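Local coordinates for VgrG protein (Vibrio cholerae, PDB 4DTH) that probably cross-links G-actin through an actin cross-linking domain that binds ATP and magnesium ions, at residues 241-247 with 270-275; 235-240 with 305-310; 278-283 with 328-334. All blocks are in the same frame, centred on the assembly; numbering follows the deposited sequence.

Contact 1 (241-247 with 270-275); sequences LAKKFGI and KVKNAW. With ATP (adenosine-5'-triphosphate), chain B; SO4 (sulfate ion), chain J; SO4 (sulfate ion), chain F.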
loop_
_atom_site.group_PDB
_atom_site.type_symbol
_atom_site.label_atom_id
_atom_site.label_comp_id
_atom_site.label_asym_id
_atom_site.label_seq_id
_atom_site.Cartn_x
_atom_site.Cartn_y
_atom_site.Cartn_z
ATOM N N LEU A 241 -4.097 -14.641 -12.429
ATOM C CA LEU A 241 -3.228 -13.557 -12.888
ATOM C C LEU A 241 -1.941 -14.070 -13.511
ATOM O O LEU A 241 -1.499 -13.505 -14.502
ATOM C CB LEU A 241 -2.926 -12.571 -11.755
ATOM C CG LEU A 241 -4.133 -11.800 -11.216
ATOM C CD1 LEU A 241 -3.773 -11.078 -9.948
ATOM C CD2 LEU A 241 -4.671 -10.819 -12.244
ATOM N N ALA A 242 -1.356 -15.146 -12.952
ATOM C CA ALA A 242 -0.122 -15.746 -13.480
ATOM C C ALA A 242 -0.376 -16.268 -14.898
ATOM O O ALA A 242 0.474 -16.109 -15.768
ATOM C CB ALA A 242 0.336 -16.887 -12.577
ATOM N N LYS A 243 -1.560 -16.848 -15.133
ATOM C CA LYS A 243 -1.973 -17.380 -16.428
ATOM C C LYS A 243 -2.261 -16.231 -17.393
ATOM O O LYS A 243 -1.816 -16.253 -18.547
ATOM C CB LYS A 243 -3.240 -18.219 -16.217
ATOM C CG LYS A 243 -3.284 -19.486 -17.016
ATOM C CD LYS A 243 -4.622 -20.173 -16.781
ATOM C CE LYS A 243 -5.374 -20.352 -18.073
ATOM N NZ LYS A 243 -6.744 -20.873 -17.847
ATOM N N LYS A 244 -3.018 -15.224 -16.915
ATOM C CA LYS A 244 -3.412 -14.054 -17.705
ATOM C C LYS A 244 -2.193 -13.240 -18.168
ATOM O O LYS A 244 -2.077 -12.917 -19.366
ATOM C CB LYS A 244 -4.334 -13.180 -16.827
ATOM C CG LYS A 244 -4.649 -11.799 -17.342
ATOM C CD LYS A 244 -5.566 -11.840 -18.521
ATOM C CE LYS A 244 -6.057 -10.471 -18.880
ATOM N NZ LYS A 244 -6.758 -10.502 -20.186
ATOM N N PHE A 245 -1.290 -12.922 -17.231
ATOM C CA PHE A 245 -0.141 -12.059 -17.502
ATOM C C PHE A 245 1.177 -12.766 -17.822
ATOM O O PHE A 245 2.161 -12.091 -18.118
ATOM C CB PHE A 245 0.032 -11.054 -16.358
ATOM C CG PHE A 245 -1.077 -10.027 -16.271
ATOM C CD1 PHE A 245 -1.125 -8.954 -17.157
ATOM C CD2 PHE A 245 -2.080 -10.142 -15.316
ATOM C CE1 PHE A 245 -2.149 -8.001 -17.073
ATOM C CE2 PHE A 245 -3.100 -9.181 -15.226
ATOM C CZ PHE A 245 -3.127 -8.120 -16.104
ATOM N N GLY A 246 1.191 -14.094 -17.744
ATOM C CA GLY A 246 2.392 -14.885 -18.007
ATOM C C GLY A 246 3.475 -14.585 -16.989
ATOM O O GLY A 246 4.570 -14.156 -17.349
ATOM N N ILE A 247 3.151 -14.783 -15.701
ATOM C CA ILE A 247 4.070 -14.461 -14.606
ATOM C C ILE A 247 4.841 -15.699 -14.168
ATOM O O ILE A 247 4.227 -16.730 -13.911
ATOM C CB ILE A 247 3.293 -13.833 -13.412
ATOM C CG1 ILE A 247 2.501 -12.571 -13.855
ATOM C CG2 ILE A 247 4.242 -13.496 -12.239
ATOM C CD1 ILE A 247 1.482 -12.062 -12.818
ATOM N N LYS A 270 0.232 -3.057 -13.616
ATOM C CA LYS A 270 -0.995 -3.575 -14.215
ATOM C C LYS A 270 -1.528 -4.820 -13.505
ATOM O O LYS A 270 -2.741 -5.026 -13.473
ATOM C CB LYS A 270 -0.915 -3.726 -15.741
ATOM C CG LYS A 270 0.014 -4.784 -16.266
ATOM C CD LYS A 270 0.047 -4.663 -17.782
ATOM C CE LYS A 270 1.309 -5.211 -18.356
ATOM N NZ LYS A 270 1.278 -5.201 -19.842
ATOM N N VAL A 271 -0.625 -5.625 -12.910
ATOM C CA VAL A 271 -1.015 -6.814 -12.147
ATOM C C VAL A 271 -1.655 -6.355 -10.832
ATOM O O VAL A 271 -2.720 -6.851 -10.459
ATOM C CB VAL A 271 0.154 -7.809 -11.936
ATOM C CG1 VAL A 271 -0.272 -8.991 -11.058
ATOM C CG2 VAL A 271 0.688 -8.304 -13.278
ATOM N N LYS A 272 -1.022 -5.384 -10.149
ATOM C CA LYS A 272 -1.580 -4.834 -8.912
ATOM C C LYS A 272 -2.966 -4.227 -9.178
ATOM O O LYS A 272 -3.886 -4.438 -8.385
ATOM C CB LYS A 272 -0.643 -3.755 -8.355
ATOM C CG LYS A 272 0.652 -4.268 -7.763
ATOM C CD LYS A 272 1.400 -3.051 -7.193
ATOM C CE LYS A 272 2.633 -3.403 -6.421
ATOM N NZ LYS A 272 3.258 -2.180 -5.840
ATOM N N ASN A 273 -3.127 -3.518 -10.321
ATOM C CA ASN A 273 -4.405 -2.913 -10.705
ATOM C C ASN A 273 -5.496 -3.955 -10.918
ATOM O O ASN A 273 -6.644 -3.713 -10.554
ATOM C CB ASN A 273 -4.244 -2.030 -11.941
ATOM C CG ASN A 273 -3.527 -0.733 -11.651
ATOM O OD1 ASN A 273 -3.326 -0.346 -10.493
ATOM N ND2 ASN A 273 -3.095 -0.045 -12.696
ATOM N N ALA A 274 -5.126 -5.130 -11.462
ATOM C CA ALA A 274 -6.063 -6.225 -11.704
ATOM C C ALA A 274 -6.688 -6.780 -10.416
ATOM O O ALA A 274 -7.805 -7.281 -10.470
ATOM C CB ALA A 274 -5.399 -7.331 -12.499
ATOM N N TRP A 275 -5.995 -6.672 -9.256
ATOM C CA TRP A 275 -6.562 -7.098 -7.973
ATOM C C TRP A 275 -7.704 -6.149 -7.556
ATOM O O TRP A 275 -8.651 -6.599 -6.906
ATOM C CB TRP A 275 -5.498 -7.088 -6.861
ATOM C CG TRP A 275 -4.566 -8.259 -6.898
ATOM C CD1 TRP A 275 -3.364 -8.329 -7.535
ATOM C CD2 TRP A 275 -4.739 -9.512 -6.221
ATOM N NE1 TRP A 275 -2.767 -9.542 -7.288
ATOM C CE2 TRP A 275 -3.610 -10.308 -6.524
ATOM C CE3 TRP A 275 -5.766 -10.065 -5.433
ATOM C CZ2 TRP A 275 -3.472 -11.623 -6.064
ATOM C CZ3 TRP A 275 -5.617 -11.361 -4.954
ATOM C CH2 TRP A 275 -4.483 -12.127 -5.269
HETATM P PG ATP B . 4.147 -1.057 -2.185
HETATM O O1G ATP B . 2.721 -1.148 -2.628
HETATM O O2G ATP B . 4.647 -2.388 -1.699
HETATM O O3G ATP B . 5.054 -0.581 -3.283
HETATM P PB ATP B . 5.201 0.546 -0.036
HETATM O O1B ATP B . 6.093 -0.531 0.439
HETATM O O2B ATP B . 6.037 1.581 -0.751
HETATM O O3B ATP B . 4.184 -0.010 -0.973
HETATM P PA ATP B . 3.824 0.661 2.433
HETATM O O1A ATP B . 3.969 -0.810 2.422
HETATM O O2A ATP B . 4.572 1.191 3.660
HETATM O O3A ATP B . 4.443 1.226 1.202
HETATM O "O5'" ATP B . 2.262 1.024 2.497
HETATM C "C5'" ATP B . 1.945 2.396 2.780
HETATM C "C4'" ATP B . 0.466 2.616 2.966
HETATM O "O4'" ATP B . -0.042 1.735 4.009
HETATM C "C3'" ATP B . 0.111 4.030 3.425
HETATM O "O3'" ATP B . -1.132 4.481 2.893
HETATM C "C2'" ATP B . 0.052 3.863 4.937
HETATM O "O2'" ATP B . -0.624 4.913 5.610
HETATM C "C1'" ATP B . -0.665 2.530 5.007
HETATM N N9 ATP B . -0.618 1.830 6.293
HETATM C C8 ATP B . 0.498 1.427 6.976
HETATM N N7 ATP B . 0.229 0.808 8.101
HETATM C C5 ATP B . -1.158 0.808 8.164
HETATM C C6 ATP B . -2.075 0.294 9.101
HETATM N N6 ATP B . -1.720 -0.355 10.218
HETATM N N1 ATP B . -3.393 0.453 8.841
HETATM C C2 ATP B . -3.762 1.081 7.722
HETATM N N3 ATP B . -2.995 1.604 6.768
HETATM C C4 ATP B . -1.690 1.440 7.047
HETATM S S SO4 J . -8.753 -18.687 -15.851
HETATM O O1 SO4 J . -8.149 -18.091 -17.043
HETATM O O2 SO4 J . -8.591 -20.140 -15.907
HETATM O O3 SO4 J . -8.096 -18.167 -14.647
HETATM O O4 SO4 J . -10.182 -18.340 -15.820
HETATM S S SO4 F . 2.768 1.042 -8.073
HETATM O O1 SO4 F . 3.685 2.180 -8.205
HETATM O O2 SO4 F . 1.826 1.055 -9.164
HETATM O O3 SO4 F . 3.548 -0.181 -8.062
HETATM O O4 SO4 F . 2.048 1.145 -6.802
#

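Contact 2 (235-240 with 305-310); sequences YLKTAE and QLQSRY. With SO4 (sulfate ion), chain J.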
loop_
_atom_site.group_PDB
_atom_site.type_symbol
_atom_site.label_atom_id
_atom_site.label_comp_id
_atom_site.label_asym_id
_atom_site.label_seq_id
_atom_site.Cartn_x
_atom_site.Cartn_y
_atom_site.Cartn_z
ATOM N N TYR A 235 -5.145 -17.476 -3.487
ATOM C CA TYR A 235 -4.388 -18.477 -4.252
ATOM C C TYR A 235 -4.949 -18.628 -5.666
ATOM O O TYR A 235 -4.177 -18.646 -6.625
ATOM C CB TYR A 235 -4.384 -19.846 -3.543
ATOM C CG TYR A 235 -3.476 -19.991 -2.336
ATOM C CD1 TYR A 235 -3.286 -18.937 -1.442
ATOM C CD2 TYR A 235 -2.908 -21.220 -2.016
ATOM C CE1 TYR A 235 -2.531 -19.099 -0.279
ATOM C CE2 TYR A 235 -2.138 -21.389 -0.868
ATOM C CZ TYR A 235 -1.977 -20.336 0.013
ATOM O OH TYR A 235 -1.192 -20.516 1.122
ATOM N N LEU A 236 -6.296 -18.709 -5.794
ATOM C CA LEU A 236 -6.970 -18.846 -7.087
ATOM C C LEU A 236 -6.773 -17.608 -7.955
ATOM O O LEU A 236 -6.496 -17.748 -9.144
ATOM C CB LEU A 236 -8.469 -19.164 -6.923
ATOM C CG LEU A 236 -8.823 -20.528 -6.324
ATOM C CD1 LEU A 236 -10.344 -20.685 -6.222
ATOM C CD2 LEU A 236 -8.217 -21.683 -7.130
ATOM N N LYS A 237 -6.883 -16.401 -7.362
ATOM C CA LYS A 237 -6.654 -15.151 -8.089
ATOM C C LYS A 237 -5.201 -15.052 -8.583
ATOM O O LYS A 237 -4.971 -14.613 -9.715
ATOM C CB LYS A 237 -7.043 -13.920 -7.246
ATOM C CG LYS A 237 -6.909 -12.582 -7.988
ATOM C CD LYS A 237 -7.900 -12.436 -9.144
ATOM C CE LYS A 237 -7.853 -11.043 -9.716
ATOM N NZ LYS A 237 -8.875 -10.895 -10.782
ATOM N N THR A 238 -4.229 -15.479 -7.739
ATOM C CA THR A 238 -2.810 -15.457 -8.117
ATOM C C THR A 238 -2.594 -16.361 -9.341
ATOM O O THR A 238 -1.925 -15.952 -10.292
ATOM C CB THR A 238 -1.910 -15.797 -6.926
ATOM O OG1 THR A 238 -2.154 -14.841 -5.892
ATOM C CG2 THR A 238 -0.420 -15.746 -7.294
ATOM N N ALA A 239 -3.189 -17.571 -9.324
ATOM C CA ALA A 239 -3.098 -18.504 -10.440
ATOM C C ALA A 239 -3.740 -17.895 -11.701
ATOM O O ALA A 239 -3.134 -17.940 -12.776
ATOM C CB ALA A 239 -3.755 -19.825 -10.072
ATOM N N GLU A 240 -4.917 -17.234 -11.547
ATOM C CA GLU A 240 -5.592 -16.567 -12.670
ATOM C C GLU A 240 -4.700 -15.488 -13.280
ATOM O O GLU A 240 -4.540 -15.444 -14.507
ATOM C CB GLU A 240 -6.937 -15.966 -12.209
ATOM C CG GLU A 240 -7.678 -15.169 -13.275
ATOM C CD GLU A 240 -8.705 -14.209 -12.705
ATOM O OE1 GLU A 240 -9.751 -14.681 -12.203
ATOM O OE2 GLU A 240 -8.455 -12.983 -12.736
ATOM N N GLN A 305 -8.698 -27.225 -4.623
ATOM C CA GLN A 305 -9.383 -26.054 -5.187
ATOM C C GLN A 305 -8.557 -25.494 -6.359
ATOM O O GLN A 305 -9.121 -25.161 -7.400
ATOM C CB GLN A 305 -9.628 -24.982 -4.119
ATOM C CG GLN A 305 -10.528 -25.460 -2.972
ATOM C CD GLN A 305 -11.968 -25.683 -3.368
ATOM O OE1 GLN A 305 -12.480 -25.126 -4.354
ATOM N NE2 GLN A 305 -12.657 -26.519 -2.603
ATOM N N LEU A 306 -7.223 -25.446 -6.204
ATOM C CA LEU A 306 -6.347 -25.020 -7.300
ATOM C C LEU A 306 -6.339 -26.088 -8.404
ATOM O O LEU A 306 -6.515 -25.764 -9.579
ATOM C CB LEU A 306 -4.914 -24.815 -6.789
ATOM C CG LEU A 306 -4.609 -23.497 -6.060
ATOM C CD1 LEU A 306 -3.374 -23.638 -5.190
ATOM C CD2 LEU A 306 -4.402 -22.341 -7.057
ATOM N N GLN A 307 -6.136 -27.354 -8.015
ATOM C CA GLN A 307 -6.032 -28.485 -8.937
ATOM C C GLN A 307 -7.269 -28.841 -9.758
ATOM O O GLN A 307 -7.151 -29.534 -10.766
ATOM C CB GLN A 307 -5.395 -29.695 -8.245
ATOM C CG GLN A 307 -3.929 -29.424 -7.923
ATOM C CD GLN A 307 -3.317 -30.352 -6.904
ATOM O OE1 GLN A 307 -3.513 -31.565 -6.926
ATOM N NE2 GLN A 307 -2.436 -29.805 -6.071
ATOM N N SER A 308 -8.450 -28.338 -9.352
ATOM C CA SER A 308 -9.668 -28.591 -10.116
ATOM C C SER A 308 -9.837 -27.475 -11.167
ATOM O O SER A 308 -10.660 -27.594 -12.071
ATOM C CB SER A 308 -10.884 -28.670 -9.187
ATOM O OG SER A 308 -11.070 -27.432 -8.526
ATOM N N ARG A 309 -9.008 -26.421 -11.075
ATOM C CA ARG A 309 -9.085 -25.249 -11.956
ATOM C C ARG A 309 -7.830 -24.957 -12.763
ATOM O O ARG A 309 -7.920 -24.322 -13.823
ATOM C CB ARG A 309 -9.373 -24.009 -11.110
ATOM C CG ARG A 309 -10.746 -24.013 -10.460
ATOM C CD ARG A 309 -10.856 -22.873 -9.471
ATOM N NE ARG A 309 -12.192 -22.752 -8.880
ATOM C CZ ARG A 309 -12.587 -23.387 -7.783
ATOM N NH1 ARG A 309 -11.772 -24.236 -7.170
ATOM N NH2 ARG A 309 -13.796 -23.176 -7.287
ATOM N N TYR A 310 -6.666 -25.357 -12.244
ATOM C CA TYR A 310 -5.374 -25.040 -12.868
ATOM C C TYR A 310 -4.514 -26.266 -13.006
ATOM O O TYR A 310 -4.745 -27.256 -12.308
ATOM C CB TYR A 310 -4.648 -23.952 -12.068
ATOM C CG TYR A 310 -5.420 -22.654 -12.052
ATOM C CD1 TYR A 310 -5.447 -21.823 -13.172
ATOM C CD2 TYR A 310 -6.212 -22.306 -10.962
ATOM C CE1 TYR A 310 -6.209 -20.654 -13.189
ATOM C CE2 TYR A 310 -6.981 -21.141 -10.968
ATOM C CZ TYR A 310 -6.976 -20.321 -12.083
ATOM O OH TYR A 310 -7.741 -19.186 -12.103
HETATM S S SO4 J . -8.753 -18.687 -15.851
HETATM O O1 SO4 J . -8.149 -18.091 -17.043
HETATM O O2 SO4 J . -8.591 -20.140 -15.907
HETATM O O3 SO4 J . -8.096 -18.167 -14.647
HETATM O O4 SO4 J . -10.182 -18.340 -15.820
#

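Contact 3 (278-283 with 328-334); sequences LPRTKP and VAGHGIN. With ATP (adenosine-5'-triphosphate), chain B.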
loop_
_atom_site.group_PDB
_atom_site.type_symbol
_atom_site.label_atom_id
_atom_site.label_comp_id
_atom_site.label_asym_id
_atom_site.label_seq_id
_atom_site.Cartn_x
_atom_site.Cartn_y
_atom_site.Cartn_z
ATOM N N LEU A 278 -6.042 -4.670 -3.411
ATOM C CA LEU A 278 -4.806 -5.439 -3.347
ATOM C C LEU A 278 -4.415 -5.890 -1.935
ATOM O O LEU A 278 -4.114 -5.042 -1.096
ATOM C CB LEU A 278 -3.663 -4.603 -3.973
ATOM C CG LEU A 278 -2.249 -5.192 -3.956
ATOM C CD1 LEU A 278 -2.132 -6.392 -4.891
ATOM C CD2 LEU A 278 -1.213 -4.122 -4.322
ATOM N N PRO A 279 -4.352 -7.215 -1.661
ATOM C CA PRO A 279 -3.858 -7.663 -0.345
ATOM C C PRO A 279 -2.426 -7.152 -0.114
ATOM O O PRO A 279 -1.589 -7.215 -1.027
ATOM C CB PRO A 279 -3.890 -9.189 -0.464
ATOM C CG PRO A 279 -4.951 -9.457 -1.528
ATOM C CD PRO A 279 -4.680 -8.364 -2.527
ATOM N N ARG A 280 -2.177 -6.566 1.064
ATOM C CA ARG A 280 -0.873 -5.994 1.394
ATOM C C ARG A 280 -0.162 -6.761 2.491
ATOM O O ARG A 280 0.934 -6.365 2.892
ATOM C CB ARG A 280 -1.010 -4.505 1.800
ATOM C CG ARG A 280 -1.392 -3.574 0.652
ATOM C CD ARG A 280 -0.257 -3.249 -0.317
ATOM N NE ARG A 280 0.885 -2.601 0.335
ATOM C CZ ARG A 280 2.045 -3.203 0.577
ATOM N NH1 ARG A 280 2.230 -4.470 0.230
ATOM N NH2 ARG A 280 3.030 -2.542 1.162
ATOM N N THR A 281 -0.778 -7.836 2.996
ATOM C CA THR A 281 -0.189 -8.616 4.083
ATOM C C THR A 281 0.127 -9.997 3.559
ATOM O O THR A 281 -0.653 -10.566 2.789
ATOM C CB THR A 281 -1.133 -8.628 5.306
ATOM O OG1 THR A 281 -1.379 -7.285 5.723
ATOM C CG2 THR A 281 -0.578 -9.443 6.502
ATOM N N LYS A 282 1.283 -10.532 3.981
ATOM C CA LYS A 282 1.746 -11.874 3.626
ATOM C C LYS A 282 0.647 -12.903 3.961
ATOM O O LYS A 282 0.256 -13.008 5.127
ATOM C CB LYS A 282 3.049 -12.188 4.393
ATOM C CG LYS A 282 3.668 -13.563 4.121
ATOM C CD LYS A 282 4.881 -13.833 5.045
ATOM C CE LYS A 282 6.112 -13.011 4.700
ATOM N NZ LYS A 282 7.266 -13.367 5.564
ATOM N N PRO A 283 0.113 -13.630 2.945
ATOM C CA PRO A 283 -0.974 -14.584 3.209
ATOM C C PRO A 283 -0.709 -15.601 4.319
ATOM O O PRO A 283 -1.605 -15.859 5.122
ATOM C CB PRO A 283 -1.178 -15.257 1.844
ATOM C CG PRO A 283 -0.832 -14.190 0.880
ATOM C CD PRO A 283 0.401 -13.556 1.496
ATOM N N VAL A 328 1.958 -11.311 -2.041
ATOM C CA VAL A 328 1.059 -11.064 -3.175
ATOM C C VAL A 328 1.708 -10.106 -4.178
ATOM O O VAL A 328 1.675 -10.380 -5.382
ATOM C CB VAL A 328 -0.340 -10.569 -2.695
ATOM C CG1 VAL A 328 -1.175 -10.011 -3.850
ATOM C CG2 VAL A 328 -1.094 -11.693 -1.986
ATOM N N ALA A 329 2.313 -9.002 -3.683
ATOM C CA ALA A 329 2.931 -7.992 -4.543
ATOM C C ALA A 329 4.049 -7.248 -3.820
ATOM O O ALA A 329 3.924 -6.065 -3.506
ATOM C CB ALA A 329 1.863 -7.013 -5.051
ATOM N N GLY A 330 5.149 -7.950 -3.578
ATOM C CA GLY A 330 6.307 -7.353 -2.912
ATOM C C GLY A 330 6.141 -7.203 -1.413
ATOM O O GLY A 330 5.165 -7.708 -0.835
ATOM N N HIS A 331 7.109 -6.509 -0.772
ATOM C CA HIS A 331 7.125 -6.326 0.678
ATOM C C HIS A 331 5.753 -5.984 1.272
ATOM O O HIS A 331 5.124 -5.022 0.851
ATOM C CB HIS A 331 8.230 -5.357 1.124
ATOM C CG HIS A 331 8.347 -5.245 2.611
ATOM N ND1 HIS A 331 8.630 -6.347 3.405
ATOM C CD2 HIS A 331 8.236 -4.154 3.399
ATOM C CE1 HIS A 331 8.648 -5.893 4.646
ATOM N NE2 HIS A 331 8.423 -4.578 4.690
ATOM N N GLY A 332 5.291 -6.809 2.192
ATOM C CA GLY A 332 3.993 -6.612 2.823
ATOM C C GLY A 332 4.059 -5.817 4.107
ATOM O O GLY A 332 5.151 -5.526 4.603
ATOM N N ILE A 333 2.886 -5.453 4.637
ATOM C CA ILE A 333 2.733 -4.799 5.940
ATOM C C ILE A 333 2.307 -5.972 6.824
ATOM O O ILE A 333 1.133 -6.371 6.823
ATOM C CB ILE A 333 1.718 -3.627 5.908
ATOM C CG1 ILE A 333 2.196 -2.532 4.914
ATOM C CG2 ILE A 333 1.537 -3.043 7.330
ATOM C CD1 ILE A 333 1.107 -1.651 4.328
ATOM N N ASN A 334 3.301 -6.600 7.483
ATOM C CA ASN A 334 3.132 -7.858 8.216
ATOM C C ASN A 334 3.180 -7.783 9.726
ATOM O O ASN A 334 2.976 -8.803 10.390
ATOM C CB ASN A 334 4.161 -8.879 7.702
ATOM C CG ASN A 334 4.081 -9.082 6.206
ATOM O OD1 ASN A 334 3.024 -8.906 5.594
ATOM N ND2 ASN A 334 5.203 -9.408 5.576
HETATM P PG ATP B . 4.147 -1.057 -2.185
HETATM O O1G ATP B . 2.721 -1.148 -2.628
HETATM O O2G ATP B . 4.647 -2.388 -1.699
HETATM O O3G ATP B . 5.054 -0.581 -3.283
HETATM P PB ATP B . 5.201 0.546 -0.036
HETATM O O1B ATP B . 6.093 -0.531 0.439
HETATM O O2B ATP B . 6.037 1.581 -0.751
HETATM O O3B ATP B . 4.184 -0.010 -0.973
HETATM P PA ATP B . 3.824 0.661 2.433
HETATM O O1A ATP B . 3.969 -0.810 2.422
HETATM O O2A ATP B . 4.572 1.191 3.660
HETATM O O3A ATP B . 4.443 1.226 1.202
HETATM O "O5'" ATP B . 2.262 1.024 2.497
HETATM C "C5'" ATP B . 1.945 2.396 2.780
HETATM C "C4'" ATP B . 0.466 2.616 2.966
HETATM O "O4'" ATP B . -0.042 1.735 4.009
HETATM C "C3'" ATP B . 0.111 4.030 3.425
HETATM O "O3'" ATP B . -1.132 4.481 2.893
HETATM C "C2'" ATP B . 0.052 3.863 4.937
HETATM O "O2'" ATP B . -0.624 4.913 5.610
HETATM C "C1'" ATP B . -0.665 2.530 5.007
HETATM N N9 ATP B . -0.618 1.830 6.293
HETATM C C8 ATP B . 0.498 1.427 6.976
HETATM N N7 ATP B . 0.229 0.808 8.101
HETATM C C5 ATP B . -1.158 0.808 8.164
HETATM C C6 ATP B . -2.075 0.294 9.101
HETATM N N6 ATP B . -1.720 -0.355 10.218
HETATM N N1 ATP B . -3.393 0.453 8.841
HETATM C C2 ATP B . -3.762 1.081 7.722
HETATM N N3 ATP B . -2.995 1.604 6.768
HETATM C C4 ATP B . -1.690 1.440 7.047
HETATM O O HOH W 1 0.870 -6.000 -1.810
#

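Contact 1 (241-247 with 270-275)
Leu241 opens the contact and, with Phe245, is one of its two most covered residues. Its CD1 lies over the face of the five-membered ring of Trp275, 3.6 Å from the ring centroid. This is a CH-pi contact, and Leu241 CD1 is also only 3.2 Å from Trp275 NE1. The other methyl, Leu241 CD2, packs on Ala274 CB at 3.6 Å. Lys243 NZ hydrogen-bonds O2 of a first sulfate, probably from the crystallisation liquor (2.8 Å). Phe245, one turn after Leu241, presents one ring face to Val271. Val271 CG2 sits 4.1 Å from the Phe245 ring centroid in a second CH-pi contact. Ala274 CB and the aliphatic part of Lys270 also touch this ring. Gly246 leaves the helix with positive phi. The chain then turns, and Ile247 N bonds back to Ala242 O at 3.0 Å. The turn brings Ile247 CD1 within 3.9 Å of Val271 CG2. The contacts are between apolar side chains, and no hydrogen bond crosses. The axes of helix segments 241-245 and 270-275 approach to 11.3 Å, with 133° between their N-to-C directions. Lys272 points away from this interface, and its NZ bonds O3 of a second sulfate (3.0 Å) and, weakly, ATP O1G (3.4 Å). The contact thus joins the end of helix 221-245 to helix 269-275, whose Lys272 belongs to the ATP pocket. Trp275 also packs on Ile234, Lys237 and Thr238 of the long helix and meets Trp200 edge-to-face. Just beyond it, strand 277-279 pairs antiparallel with strand 343-352.

Contact 2 (235-240 with 305-310)
Leu236 has the most surface covered here. Its CD2 reaches across to helix 292-307 and touches Gln305 O at 3.6 Å and Leu306 CA at 3.8 Å. The same methyl meets Arg309 CD at 3.7 Å. Leu236 CD1 lies over one face of the Arg309 guanidinium, which is held in place by hydrogen bonds from Arg309 NH1 to Gln305 O (2.8 Å) and Gln305 OE1 (3.0 Å). Leu306 fits between Leu236, Ala239 and Tyr235. Its CD2 is 3.9 Å from Leu236 CD2 and 4.0 Å from Ala239 CB, while Leu306 CD1 sits at the edge of the Tyr235 ring. This is apolar helix packing: the C-terminal half of helix 221-245 meets the end of helix 292-307, and helix 312-323 adds Ser315 beside Leu306 and Phe322 stacked on Tyr235. Further along, the chain brings in Tyr310, whose N bonds to Leu306 O at 2.7 Å. The Tyr310 ring lies flat over Ala239, with Ala239 CB 3.6 Å from the ring centroid in a CH-pi contact. No hydrogen bond crosses between the segments. Tyr310 OH instead donates to sulfate O3 at 2.8 Å, and Lys243 binds the same ion.

Contact 3 (278-283 with 328-334)
The distance from Arg280 NH2 to ATP O1A is only 2.3 Å, very short for a hydrogen bond. The guanidinium is held from the other segment as well. His331 O accepts from both Arg280 NH1 (3.0 Å) and Arg280 NH2 (3.3 Å). A water bridges Arg280 NH1 and Pro279 O, at 2.9 Å from each. These bonds are consistent with holding the arginine against the alpha-phosphate, and Ile333 CD1 lines the pocket beside it, 3.4 Å from ATP O5'. One backbone bond, Ile333 N to Arg280 O (2.8 Å), also ties the segments, with two that use a side chain, Thr281 OG1 to Ile333 O (2.9 Å) and Lys282 N to Asn334 OD1 (2.9 Å). The backbones come so close at Gly332 that an ideal CB there would clash with Arg280 O. Away from the nucleotide, Val328 packs on Leu278, Pro279 and Pro283. The 328-334 loop, between helix 312-323 and strand 337-338, thus lies along the end of strand 277-279. That strand pairs with strand 343-352 through Leu278 and Glu351, a magnesium ligand. Helix 221-245 touches Val328 and both prolines, and helix 269-275 touches Leu278.

In the fold
Contacts 1 and 2 both use helix 221-245, and their centres are 13 Å apart. Along the chain, contact 1 is nested inside the loop closed by contact 2. Contact 3 opens after contact 1 closes, and its segments alternate with those of contact 2. Helix 269-275 leads from contact 1 into strand 277-279 of contact 3, with centres 15 Å apart. Trp275 joins all three, packing on Thr238 and Lys237 of contact 2 and Val328 of contact 3. Outer helices thus lead through helix 269-275 to the sheet edge at the ATP site. Contacts 1 and 3 both touch ATP; contact 2 lies further out, its centre about 24 Å from the chain centre, against 8 Å for contact 3.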